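PDB 4XRI: importin-95 from Chaetomium thermophilum, which serves as an importin-beta receptor for nuclear import of protein cargo and probably binds a small GTPase. Local coordinates for residues A632-A637 with V675-R680; Y689-M694 with E730-I735; S762-I767 with F795-S800; V786-V791 with D824-G829; N799-D804 with E809-A814. The protein carries 2 engineered substitutions. All blocks are in the same frame, centred on the assembly; numbering follows the deposited sequence.

Contact 1: A632-A637 with V675-R680; sequences AISALA and VSDVTR
In the HEAT-repeat solenoid of this importin, S634 and D677 form a polar link between helix 625-640 and helix 665-682. The link is one hydrogen bond, S634 OG to D677 OD2 at 2.5 Å, with the serine as donor. It joins the residues whose backbones come nearest across the two segments, their CA atoms 6.3 Å apart. The CB of D677 points toward the serine helix. The S634 hydroxyl gets there because OG stands anti to the backbone N (chi1 169°), carrying it out to meet the acid. OG stands well above the carboxylate plane, about 75° out of it, rather than coming in at its edge. The bond is therefore short but poorly directed. The serine carbon follows its hydroxyl in, with S634 CB 3.3 Å from D677 OD2. Both residues are only partly buried, so the pair sits near the surface of the solenoid.

On the more buried flank the helices come near each other through small apolar groups. A637 points across toward the V678 side, though the two stay 4.8 Å apart between A637 CB and V678 CG2. F644 packs on A637 and M648 on V678, so the segment leading into helix 648-660 and the start of that helix line this flank. On another side of helix 665-682, D720 takes a hydrogen bond from S676 and a salt bridge from R680. Back at the serine, D677 OD1 is clearly the more distant carboxylate oxygen, 3.7 Å from S634 OG.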
# COMPACT_ATOMS: atom_id res chain seq x y z
N ALA A 632 24.53 -0.41 1.28
CA ALA A 632 25.77 -0.20 0.55
C ALA A 632 26.85 -1.19 1.01
O ALA A 632 27.61 -1.71 0.19
CB ALA A 632 26.26 1.23 0.73
N ILE A 633 26.89 -1.45 2.31
CA ILE A 633 27.85 -2.40 2.87
C ILE A 633 27.55 -3.82 2.39
O ILE A 633 28.46 -4.58 2.05
CB ILE A 633 27.85 -2.36 4.41
CG1 ILE A 633 28.40 -1.02 4.90
CG2 ILE A 633 28.68 -3.50 4.98
CD1 ILE A 633 28.30 -0.83 6.40
N SER A 634 26.26 -4.16 2.36
CA SER A 634 25.82 -5.44 1.84
C SER A 634 26.29 -5.64 0.41
O SER A 634 26.73 -6.73 0.03
CB SER A 634 24.29 -5.55 1.91
OG SER A 634 23.83 -6.69 1.19
N ALA A 635 26.18 -4.58 -0.39
CA ALA A 635 26.64 -4.59 -1.77
C ALA A 635 28.14 -4.87 -1.84
O ALA A 635 28.60 -5.68 -2.64
CB ALA A 635 26.32 -3.27 -2.45
N LEU A 636 28.90 -4.20 -0.97
CA LEU A 636 30.34 -4.35 -0.95
C LEU A 636 30.76 -5.76 -0.54
O LEU A 636 31.72 -6.31 -1.07
CB LEU A 636 30.98 -3.32 -0.01
CG LEU A 636 32.51 -3.29 -0.09
CD1 LEU A 636 32.95 -2.79 -1.46
CD2 LEU A 636 33.10 -2.43 1.01
N ALA A 637 30.02 -6.34 0.40
CA ALA A 637 30.31 -7.69 0.86
C ALA A 637 30.06 -8.70 -0.25
O ALA A 637 30.84 -9.63 -0.45
CB ALA A 637 29.48 -8.03 2.10
N VAL A 675 23.38 -10.26 7.87
CA VAL A 675 23.99 -11.49 8.37
C VAL A 675 23.93 -12.56 7.30
O VAL A 675 24.89 -13.30 7.08
CB VAL A 675 23.31 -12.00 9.65
CG1 VAL A 675 23.98 -13.29 10.12
CG2 VAL A 675 23.38 -10.94 10.74
N SER A 676 22.79 -12.64 6.62
CA SER A 676 22.63 -13.55 5.49
C SER A 676 23.62 -13.22 4.39
O SER A 676 24.28 -14.11 3.85
CB SER A 676 21.20 -13.49 4.94
OG SER A 676 20.31 -14.23 5.76
N ASP A 677 23.74 -11.94 4.07
CA ASP A 677 24.68 -11.47 3.06
C ASP A 677 26.11 -11.86 3.40
O ASP A 677 26.82 -12.42 2.57
CB ASP A 677 24.59 -9.95 2.91
CG ASP A 677 23.27 -9.50 2.31
OD1 ASP A 677 22.73 -10.24 1.46
OD2 ASP A 677 22.78 -8.42 2.68
N VAL A 678 26.52 -11.56 4.63
CA VAL A 678 27.89 -11.80 5.07
C VAL A 678 28.26 -13.28 5.09
O VAL A 678 29.35 -13.66 4.66
CB VAL A 678 28.13 -11.19 6.47
CG1 VAL A 678 29.41 -11.72 7.09
CG2 VAL A 678 28.18 -9.67 6.38
N THR A 679 27.35 -14.12 5.58
CA THR A 679 27.62 -15.55 5.67
C THR A 679 27.65 -16.20 4.29
O THR A 679 28.43 -17.13 4.05
CB THR A 679 26.58 -16.27 6.55
OG1 THR A 679 25.26 -16.02 6.04
CG2 THR A 679 26.66 -15.79 7.98
N ARG A 680 26.81 -15.72 3.39
CA ARG A 680 26.77 -16.25 2.04
C ARG A 680 27.95 -15.76 1.21
O ARG A 680 28.50 -16.50 0.39
CB ARG A 680 25.45 -15.86 1.35
CG ARG A 680 24.24 -16.58 1.91
CD ARG A 680 22.93 -16.03 1.34
NE ARG A 680 22.80 -16.28 -0.09
CZ ARG A 680 22.38 -17.44 -0.61
NH1 ARG A 680 22.07 -18.45 0.18
NH2 ARG A 680 22.28 -17.57 -1.93

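Contact 2: Y689-M694 with E730-I735; sequences YCDNFM and ETYLTI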
# COMPACT_ATOMS: atom_id res chain seq x y z
N TYR A 689 32.24 -15.54 13.44
CA TYR A 689 31.32 -14.51 13.92
C TYR A 689 29.91 -15.05 14.13
O TYR A 689 29.03 -14.33 14.59
CB TYR A 689 31.27 -13.34 12.93
CG TYR A 689 32.63 -12.87 12.47
CD1 TYR A 689 33.36 -11.96 13.21
CD2 TYR A 689 33.17 -13.34 11.28
CE1 TYR A 689 34.61 -11.53 12.79
CE2 TYR A 689 34.41 -12.91 10.84
CZ TYR A 689 35.13 -12.01 11.60
OH TYR A 689 36.36 -11.58 11.17
N CYS A 690 29.71 -16.31 13.78
CA CYS A 690 28.36 -16.87 13.74
C CYS A 690 27.78 -17.21 15.11
O CYS A 690 26.56 -17.28 15.25
CB CYS A 690 28.35 -18.12 12.85
SG CYS A 690 28.42 -17.72 11.09
N ASP A 691 28.63 -17.40 16.11
CA ASP A 691 28.13 -17.65 17.46
C ASP A 691 27.50 -16.38 18.01
O ASP A 691 26.47 -16.43 18.69
CB ASP A 691 29.24 -18.14 18.39
CG ASP A 691 28.70 -18.64 19.72
OD1 ASP A 691 28.00 -19.67 19.73
OD2 ASP A 691 28.97 -17.99 20.75
N ASN A 692 28.14 -15.25 17.73
CA ASN A 692 27.59 -13.95 18.10
C ASN A 692 26.29 -13.68 17.36
O ASN A 692 25.33 -13.17 17.94
CB ASN A 692 28.60 -12.84 17.81
CG ASN A 692 29.70 -12.77 18.85
OD1 ASN A 692 29.46 -13.00 20.04
ND2 ASN A 692 30.91 -12.45 18.41
N PHE A 693 26.26 -14.04 16.07
CA PHE A 693 25.06 -13.92 15.26
C PHE A 693 23.92 -14.72 15.88
O PHE A 693 22.83 -14.20 16.10
CB PHE A 693 25.31 -14.40 13.83
CG PHE A 693 26.20 -13.49 13.03
CD1 PHE A 693 26.33 -12.15 13.37
CD2 PHE A 693 26.89 -13.97 11.93
CE1 PHE A 693 27.15 -11.31 12.64
CE2 PHE A 693 27.70 -13.13 11.19
CZ PHE A 693 27.83 -11.81 11.54
N MET A 694 24.18 -16.00 16.14
CA MET A 694 23.18 -16.91 16.70
C MET A 694 22.61 -16.38 18.01
O MET A 694 21.40 -16.45 18.24
CB MET A 694 23.77 -18.31 16.90
CG MET A 694 24.03 -19.07 15.61
SD MET A 694 22.54 -19.36 14.64
CE MET A 694 21.62 -20.42 15.76
N GLU A 730 26.10 -28.24 14.62
CA GLU A 730 25.60 -29.25 15.55
C GLU A 730 25.43 -28.64 16.94
O GLU A 730 24.55 -29.04 17.71
CB GLU A 730 26.54 -30.46 15.62
CG GLU A 730 26.03 -31.57 16.52
CD GLU A 730 26.95 -32.77 16.57
OE1 GLU A 730 28.07 -32.70 16.01
OE2 GLU A 730 26.55 -33.80 17.16
N THR A 731 26.26 -27.64 17.24
CA THR A 731 26.17 -26.90 18.49
C THR A 731 24.80 -26.24 18.67
O THR A 731 24.31 -26.09 19.79
CB THR A 731 27.28 -25.83 18.57
OG1 THR A 731 28.56 -26.47 18.59
CG2 THR A 731 27.14 -24.96 19.81
N TYR A 732 24.17 -25.87 17.56
CA TYR A 732 22.90 -25.14 17.61
C TYR A 732 21.70 -25.98 17.19
O TYR A 732 20.56 -25.51 17.24
CB TYR A 732 22.97 -23.90 16.72
CG TYR A 732 24.18 -23.05 16.98
CD1 TYR A 732 24.25 -22.24 18.11
CD2 TYR A 732 25.26 -23.05 16.10
CE1 TYR A 732 25.36 -21.47 18.35
CE2 TYR A 732 26.37 -22.28 16.34
CZ TYR A 732 26.42 -21.49 17.47
OH TYR A 732 27.53 -20.72 17.71
N LEU A 733 21.95 -27.23 16.80
CA LEU A 733 20.90 -28.06 16.20
C LEU A 733 19.72 -28.31 17.14
O LEU A 733 18.57 -28.20 16.72
CB LEU A 733 21.48 -29.40 15.75
CG LEU A 733 20.46 -30.31 15.07
CD1 LEU A 733 19.80 -29.60 13.89
CD2 LEU A 733 21.10 -31.62 14.62
N THR A 734 20.01 -28.65 18.39
CA THR A 734 18.95 -28.93 19.35
C THR A 734 18.00 -27.75 19.50
O THR A 734 16.78 -27.90 19.40
CB THR A 734 19.52 -29.29 20.74
OG1 THR A 734 20.29 -30.49 20.64
CG2 THR A 734 18.39 -29.50 21.73
N ILE A 735 18.56 -26.57 19.74
CA ILE A 735 17.78 -25.35 19.91
C ILE A 735 17.03 -24.96 18.64
O ILE A 735 15.83 -24.70 18.68
CB ILE A 735 18.68 -24.18 20.34
CG1 ILE A 735 19.18 -24.38 21.76
CG2 ILE A 735 17.92 -22.86 20.22
CD1 ILE A 735 20.21 -23.35 22.18
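The ring of Y732 is held between M694 and its own neighbour T731, with D691 at its hydroxyl end. M694 CG lies over the centre of one face, 3.8 Å from the centroid and 8° off the normal, a CH-pi contact. T731 CG2 covers the opposite face. The M694 chain bends at chi2 and chi3 and so passes along the ring instead of running straight out. Its SD, 4.8 Å from the centroid, makes a Met-aromatic contact, and M694 CE reaches back to Y732 CG at 3.9 Å.

At the edge, in the ring plane, D691 OD1 takes the Y732 hydroxyl. The tyrosine donates to OD1 in the model, but the OH to OD1 distance of 2.3 Å is doubtful. With CG anti to the backbone N (chi1 -170°), the D691 carboxylate is carried out to the ring's end; D691 itself is exposed.

Further out, C690 and M694 rest on I721, while F718 also touches M694, so helix 711-725 backs this side of the methionine. F693, on another side of helix 690-701, packs against V675 and L659. Within this HEAT-repeat solenoid, the short segments 690-694 and 730-735 run almost parallel, 11° apart, their axes 12.0 Å from each other at closest approach; Y732 spans that gap, and helix 711-725 comes between the two in sequence.

Contact 3: S762-I767 with F795-S800; sequences SLREGI and FALLNS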
# COMPACT_ATOMS: atom_id res chain seq x y z
N SER A 762 5.40 -16.65 4.43
CA SER A 762 6.75 -16.12 4.56
C SER A 762 7.55 -16.89 5.61
O SER A 762 8.72 -17.19 5.41
CB SER A 762 6.71 -14.64 4.91
OG SER A 762 8.02 -14.14 5.15
N LEU A 763 6.90 -17.18 6.73
CA LEU A 763 7.54 -17.90 7.82
C LEU A 763 8.02 -19.28 7.37
O LEU A 763 9.15 -19.69 7.66
CB LEU A 763 6.58 -18.04 9.01
CG LEU A 763 7.09 -18.80 10.23
CD1 LEU A 763 8.25 -18.06 10.87
CD2 LEU A 763 5.97 -19.01 11.23
N ARG A 764 7.15 -19.98 6.66
CA ARG A 764 7.44 -21.34 6.23
C ARG A 764 8.48 -21.37 5.11
O ARG A 764 9.18 -22.36 4.93
CB ARG A 764 6.16 -22.05 5.79
CG ARG A 764 5.23 -22.32 6.96
CD ARG A 764 4.00 -23.13 6.56
NE ARG A 764 3.35 -23.69 7.74
CZ ARG A 764 2.42 -24.64 7.71
NH1 ARG A 764 1.90 -25.10 8.83
NH2 ARG A 764 2.02 -25.13 6.54
N GLU A 765 8.58 -20.27 4.37
CA GLU A 765 9.70 -20.07 3.46
C GLU A 765 10.99 -20.08 4.27
O GLU A 765 11.96 -20.74 3.91
CB GLU A 765 9.57 -18.75 2.69
CG GLU A 765 8.54 -18.76 1.58
CD GLU A 765 8.47 -17.43 0.86
OE1 GLU A 765 9.46 -16.67 0.91
OE2 GLU A 765 7.42 -17.14 0.24
N GLY A 766 10.97 -19.34 5.38
CA GLY A 766 12.09 -19.27 6.29
C GLY A 766 12.45 -20.62 6.88
O GLY A 766 13.62 -21.00 6.88
N ILE A 767 11.44 -21.33 7.37
CA ILE A 767 11.66 -22.66 7.95
C ILE A 767 12.31 -23.60 6.95
O ILE A 767 13.28 -24.29 7.27
CB ILE A 767 10.35 -23.31 8.43
CG1 ILE A 767 9.61 -22.40 9.41
CG2 ILE A 767 10.64 -24.65 9.07
CD1 ILE A 767 8.25 -22.93 9.83
N PHE A 795 9.06 -33.78 7.05
CA PHE A 795 8.03 -34.33 6.18
C PHE A 795 6.65 -33.83 6.58
O PHE A 795 5.80 -33.56 5.72
CB PHE A 795 8.06 -35.86 6.20
CG PHE A 795 9.08 -36.46 5.28
CD1 PHE A 795 10.29 -36.91 5.76
CD2 PHE A 795 8.81 -36.59 3.93
CE1 PHE A 795 11.23 -37.47 4.92
CE2 PHE A 795 9.74 -37.15 3.08
CZ PHE A 795 10.95 -37.59 3.57
N ALA A 796 6.43 -33.72 7.88
CA ALA A 796 5.16 -33.25 8.43
C ALA A 796 4.82 -31.86 7.90
O ALA A 796 3.70 -31.61 7.45
CB ALA A 796 5.20 -33.25 9.95
N LEU A 797 5.81 -30.97 7.94
CA LEU A 797 5.63 -29.62 7.43
C LEU A 797 5.43 -29.61 5.92
O LEU A 797 4.57 -28.89 5.41
CB LEU A 797 6.84 -28.75 7.80
CG LEU A 797 6.87 -27.36 7.18
CD1 LEU A 797 5.60 -26.58 7.51
CD2 LEU A 797 8.08 -26.62 7.69
N LEU A 798 6.23 -30.41 5.22
CA LEU A 798 6.09 -30.57 3.77
C LEU A 798 4.65 -30.93 3.40
O LEU A 798 4.09 -30.39 2.45
CB LEU A 798 7.05 -31.64 3.25
CG LEU A 798 8.53 -31.27 3.11
CD1 LEU A 798 9.34 -32.51 2.76
CD2 LEU A 798 8.71 -30.20 2.06
N ASN A 799 4.07 -31.85 4.16
CA ASN A 799 2.70 -32.27 3.94
C ASN A 799 1.70 -31.17 4.25
O ASN A 799 0.70 -31.01 3.55
CB ASN A 799 2.38 -33.51 4.77
CG ASN A 799 0.96 -33.99 4.59
OD1 ASN A 799 0.59 -34.50 3.53
ND2 ASN A 799 0.14 -33.84 5.63
N SER A 800 1.97 -30.41 5.31
CA SER A 800 1.11 -29.31 5.70
C SER A 800 1.07 -28.25 4.61
O SER A 800 0.02 -27.68 4.31
CB SER A 800 1.59 -28.69 7.02
OG SER A 800 0.69 -27.70 7.48
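The guanidinium of R764 is gripped at its polar end by S800 and by the backbone of A744. R764 NH2 gives a hydrogen bond to S800 OG at 3.0 Å, with an N-H...O angle of 143°, the oxygen lying a little out of the guanidinium plane. NH1 donates to A744 O, so this buried charged group is shared between a helix side chain and a main-chain carbonyl outside both segments. The serine OG, extended away from its own backbone N, is what meets the arginine.

L797 covers one face of the guanidinium. Its CD1 sits about 3.6 Å above the plane, shifted toward the rim, and lies 3.7 Å from R764 NE. The arginine chain runs extended from CG to NE (chi2 -175°), which carries the head group past the leucine methyl to the serine one helical turn beyond. The other leucine branch turns to the residue one turn on along helix 754-780: L797 CD2 meets I767 CG2 at 3.5 Å. L797 is thus split between R764 and I767, and its methyls face a charged group on one side and an isoleucine on the other.

L715 of helix 711-725 also touches I767, while A744 reaches L797 as well as the arginine. The axes of the two segments lie 11.8 Å apart and run antiparallel at 148°. Antiparallel helices packed side by side are the building plan of the HEAT-repeat solenoid of the importin-beta family.

Contact 4: V786-V791 with D824-G829; sequences VLQPYV and DAYPNG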
# COMPACT_ATOMS: atom_id res chain seq x y z
N VAL A 786 22.82 -37.48 13.46
CA VAL A 786 22.31 -36.56 14.47
C VAL A 786 21.12 -35.76 13.93
O VAL A 786 20.32 -35.20 14.69
CB VAL A 786 23.41 -35.61 14.98
CG1 VAL A 786 23.87 -34.67 13.89
CG2 VAL A 786 22.92 -34.83 16.12
N LEU A 787 20.99 -35.71 12.61
CA LEU A 787 19.87 -35.01 11.98
C LEU A 787 18.63 -35.89 11.91
O LEU A 787 17.50 -35.40 11.98
CB LEU A 787 20.26 -34.53 10.58
CG LEU A 787 19.14 -33.95 9.72
CD1 LEU A 787 18.61 -32.65 10.32
CD2 LEU A 787 19.61 -33.74 8.29
N GLN A 788 18.85 -37.20 11.79
CA GLN A 788 17.78 -38.20 11.62
C GLN A 788 16.52 -38.03 12.49
O GLN A 788 15.41 -38.20 11.98
CB GLN A 788 18.37 -39.60 11.85
CG GLN A 788 17.38 -40.63 12.39
CD GLN A 788 16.41 -41.12 11.34
OE1 GLN A 788 16.78 -41.34 10.18
NE2 GLN A 788 15.15 -41.30 11.73
N PRO A 789 16.67 -37.71 13.79
CA PRO A 789 15.44 -37.59 14.60
C PRO A 789 14.48 -36.47 14.18
O PRO A 789 13.33 -36.48 14.62
CB PRO A 789 15.99 -37.30 16.01
CG PRO A 789 17.32 -37.92 16.02
CD PRO A 789 17.87 -37.69 14.65
N TYR A 790 14.92 -35.54 13.34
CA TYR A 790 14.10 -34.39 12.99
C TYR A 790 13.46 -34.52 11.61
O TYR A 790 12.64 -33.69 11.21
CB TYR A 790 14.93 -33.11 13.05
CG TYR A 790 15.56 -32.87 14.40
CD1 TYR A 790 14.77 -32.55 15.50
CD2 TYR A 790 16.93 -32.97 14.59
CE1 TYR A 790 15.32 -32.33 16.74
CE2 TYR A 790 17.50 -32.75 15.83
CZ TYR A 790 16.69 -32.43 16.90
OH TYR A 790 17.25 -32.21 18.14
N VAL A 791 13.84 -35.57 10.89
CA VAL A 791 13.39 -35.78 9.52
C VAL A 791 11.87 -35.93 9.43
O VAL A 791 11.24 -35.42 8.51
CB VAL A 791 14.07 -37.01 8.90
CG1 VAL A 791 13.48 -37.34 7.54
CG2 VAL A 791 15.57 -36.77 8.78
N ASP A 824 19.46 -36.79 -1.04
CA ASP A 824 20.92 -36.82 -1.06
C ASP A 824 21.48 -37.21 0.30
O ASP A 824 22.41 -38.02 0.39
CB ASP A 824 21.46 -35.45 -1.47
CG ASP A 824 21.94 -35.42 -2.91
OD1 ASP A 824 21.51 -34.53 -3.66
OD2 ASP A 824 22.75 -36.30 -3.28
N ALA A 825 20.92 -36.64 1.36
CA ALA A 825 21.44 -36.83 2.71
C ALA A 825 21.23 -38.26 3.20
O ALA A 825 22.02 -38.77 4.01
CB ALA A 825 20.78 -35.85 3.67
N TYR A 826 20.17 -38.90 2.73
CA TYR A 826 19.91 -40.29 3.08
C TYR A 826 19.68 -41.12 1.82
O TYR A 826 18.53 -41.38 1.45
CB TYR A 826 18.72 -40.39 4.03
CG TYR A 826 18.90 -39.60 5.30
CD1 TYR A 826 19.58 -40.15 6.39
CD2 TYR A 826 18.41 -38.31 5.41
CE1 TYR A 826 19.75 -39.42 7.55
CE2 TYR A 826 18.58 -37.58 6.57
CZ TYR A 826 19.25 -38.14 7.64
OH TYR A 826 19.42 -37.41 8.79
N PRO A 827 20.77 -41.53 1.16
CA PRO A 827 20.71 -42.30 -0.08
C PRO A 827 20.37 -43.75 0.18
O PRO A 827 19.94 -44.07 1.29
CB PRO A 827 22.13 -42.15 -0.65
CG PRO A 827 22.98 -42.04 0.57
CD PRO A 827 22.16 -41.31 1.61
N ASN A 828 20.59 -44.61 -0.81
CA ASN A 828 20.24 -46.04 -0.76
C ASN A 828 18.93 -46.32 -0.01
O ASN A 828 18.86 -47.22 0.82
CB ASN A 828 21.37 -46.86 -0.14
CG ASN A 828 22.58 -46.98 -1.05
OD1 ASN A 828 22.47 -46.83 -2.27
ND2 ASN A 828 23.75 -47.23 -0.46
N GLY A 829 17.90 -45.53 -0.32
CA GLY A 829 16.54 -45.80 0.11
C GLY A 829 16.28 -45.96 1.60
O GLY A 829 15.65 -46.93 2.02
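The ring of Y826 enters beside L787 and V791. The apolar pairs are V791 CG2 to Y826 CE2 at 3.8 Å and L787 CD2 to Y826 CE2 at 4.3 Å; the valine and tyrosine side chains run past each other in opposite directions. L787 is also in van der Waals contact with the phenol oxygen, its CB 3.5 Å from Y826 OH. Q788 CB adds a looser contact, 3.9 Å from Y826 OH. The aliphatic groups meet the ring obliquely, with no stack.

The ring spans two parts of the HEAT-repeat solenoid. Y826 is the first residue to leave helical geometry after helix 809-825, and residues 786-791 run from the short helix 784-787 through a turn into the start of helix 791-802. I775 of helix 754-780 touches both L787 and A825. With CG beside its own backbone N (chi1 -58°), Y826 swings its ring into this turn.

For the polar interaction, the phenol has its bond to the main chain of T784: Y826 OH is hydrogen-bonded to T784 O. Q788 N is also close, 3.1 Å from Y826 OH, but at a poor angle for a hydrogen bond. Within the turn, Y790 N is hydrogen-bonded to L787 O at 2.9 Å.

Contact 5: N799-D804 with E809-A814; sequences NSIAND and EALMRA. With SO4 (sulfate ion), chain E.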
# COMPACT_ATOMS: atom_id res chain seq x y z
N ASN A 799 4.07 -31.85 4.16
CA ASN A 799 2.70 -32.27 3.94
C ASN A 799 1.70 -31.17 4.25
O ASN A 799 0.70 -31.01 3.55
CB ASN A 799 2.38 -33.51 4.77
CG ASN A 799 0.96 -33.99 4.59
OD1 ASN A 799 0.59 -34.50 3.53
ND2 ASN A 799 0.14 -33.84 5.63
N SER A 800 1.97 -30.41 5.31
CA SER A 800 1.11 -29.31 5.70
C SER A 800 1.07 -28.25 4.61
O SER A 800 0.02 -27.68 4.31
CB SER A 800 1.59 -28.69 7.02
OG SER A 800 0.69 -27.70 7.48
N ILE A 801 2.23 -27.99 4.02
CA ILE A 801 2.36 -27.04 2.92
C ILE A 801 1.60 -27.53 1.69
O ILE A 801 0.94 -26.76 1.00
CB ILE A 801 3.83 -26.80 2.56
CG1 ILE A 801 4.57 -26.16 3.74
CG2 ILE A 801 3.96 -25.93 1.32
CD1 ILE A 801 6.05 -26.03 3.52
N ALA A 802 1.71 -28.83 1.43
CA ALA A 802 1.05 -29.44 0.29
C ALA A 802 -0.47 -29.37 0.41
O ALA A 802 -1.18 -29.19 -0.58
CB ALA A 802 1.50 -30.89 0.12
N ASN A 803 -0.97 -29.51 1.64
CA ASN A 803 -2.41 -29.52 1.88
C ASN A 803 -2.99 -28.12 2.08
O ASN A 803 -4.19 -27.97 2.31
CB ASN A 803 -2.74 -30.39 3.09
CG ASN A 803 -2.36 -31.84 2.89
OD1 ASN A 803 -2.27 -32.32 1.76
ND2 ASN A 803 -2.13 -32.55 3.99
N ASP A 804 -2.14 -27.11 1.99
CA ASP A 804 -2.58 -25.72 2.15
C ASP A 804 -2.52 -24.99 0.82
O ASP A 804 -1.44 -24.73 0.30
CB ASP A 804 -1.72 -25.00 3.20
CG ASP A 804 -2.29 -23.65 3.61
OD1 ASP A 804 -3.19 -23.13 2.92
OD2 ASP A 804 -1.83 -23.11 4.63
N GLU A 809 5.50 -19.12 -4.74
CA GLU A 809 6.42 -19.85 -5.60
C GLU A 809 7.69 -20.20 -4.85
O GLU A 809 8.21 -21.31 -4.96
CB GLU A 809 6.75 -19.03 -6.85
CG GLU A 809 7.91 -19.60 -7.64
CD GLU A 809 7.98 -19.07 -9.06
OE1 GLU A 809 7.05 -18.34 -9.47
OE2 GLU A 809 8.96 -19.39 -9.77
N ALA A 810 8.19 -19.24 -4.07
CA ALA A 810 9.41 -19.43 -3.29
C ALA A 810 9.27 -20.57 -2.29
O ALA A 810 10.21 -21.33 -2.07
CB ALA A 810 9.77 -18.14 -2.57
N LEU A 811 8.09 -20.68 -1.69
CA LEU A 811 7.83 -21.72 -0.70
C LEU A 811 7.85 -23.10 -1.34
O LEU A 811 8.41 -24.05 -0.78
CB LEU A 811 6.50 -21.48 0.01
CG LEU A 811 6.07 -22.53 1.03
CD1 LEU A 811 7.15 -22.73 2.08
CD2 LEU A 811 4.75 -22.13 1.69
N MET A 812 7.23 -23.22 -2.51
CA MET A 812 7.19 -24.49 -3.22
C MET A 812 8.57 -24.85 -3.75
O MET A 812 8.96 -26.02 -3.74
CB MET A 812 6.17 -24.43 -4.36
CG MET A 812 4.76 -24.09 -3.92
SD MET A 812 4.22 -25.02 -2.47
CE MET A 812 4.13 -26.68 -3.14
N ARG A 813 9.31 -23.85 -4.21
CA ARG A 813 10.68 -24.06 -4.67
C ARG A 813 11.55 -24.58 -3.53
O ARG A 813 12.24 -25.60 -3.67
CB ARG A 813 11.27 -22.77 -5.24
CG ARG A 813 12.70 -22.92 -5.75
CD ARG A 813 13.13 -21.74 -6.60
NE ARG A 813 13.19 -20.49 -5.83
CZ ARG A 813 12.29 -19.51 -5.92
NH1 ARG A 813 11.26 -19.63 -6.74
NH2 ARG A 813 12.44 -18.42 -5.19
N ALA A 814 11.51 -23.89 -2.40
CA ALA A 814 12.27 -24.27 -1.21
C ALA A 814 11.90 -25.68 -0.74
O ALA A 814 12.76 -26.43 -0.28
CB ALA A 814 12.05 -23.27 -0.09
S SO4 E . 3.99 -15.80 -5.73
O1 SO4 E . 3.88 -17.24 -5.58
O2 SO4 E . 5.31 -15.47 -6.26
O3 SO4 E . 3.82 -15.15 -4.43
O4 SO4 E . 2.96 -15.33 -6.64
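I801, L811 and M812 carry no flat group, so there is no face or edge among them; the contact is made by branched and sulfur-bearing side chains. I801 and L811 reach toward each other tip to tip: I801 CD1 is 3.8 Å from L811 CD1, and I801 CG2 is 3.9 Å from L811 CD2. M812 comes alongside in the opposite direction, its SD 3.9 Å from I801 CG2, the chain bent at chi2 and chi3 to bring the sulfur over (chi2 -47°).

Helices 791-802 and 809-825 form a helical hairpin of the HEAT-repeat solenoid, closed by residues 803-808, and this buried patch lies next to that turn. M768 of helix 754-780 also packs on I801, and M843 of helix 838-849 on M812.

At the start of helix 809-825, E809 N gives a hydrogen bond to O1 of a sulfate ion, 2.6 Å long with an N-H...O angle of 142°. The anion probably comes from the crystallisation liquor, and a negative charge at a helix N terminus would suit the helix dipole. The E809 carboxylate bonds elsewhere: OE2 takes hydrogen bonds from G854 N and T857 OG1, and the salt bridge from R813 NH1 is long.

From the N terminus, contact 1 closes a loop through helix 648-660. Contact 2 then closes one through helix 711-725, in series with the first; V675 packs on F693 to join them. Contact 3 closes next, bringing 762-767 to 795-800, and contact 4 crosses it because 786-791 lies inside that loop while 824-829 lies beyond it. Contact 5 is nested inside contact 4 and starts where contact 3 ends, sharing N799 and S800. Contacts 2 and 4 touch through L733 with V786 and Y790. They tie helix 625-640 to 665-682, 690-701 to 730-743, 754-780 to 791-802, and 791-802 to 809-825, with centres of contacts 3 and 5 about 7 Å apart.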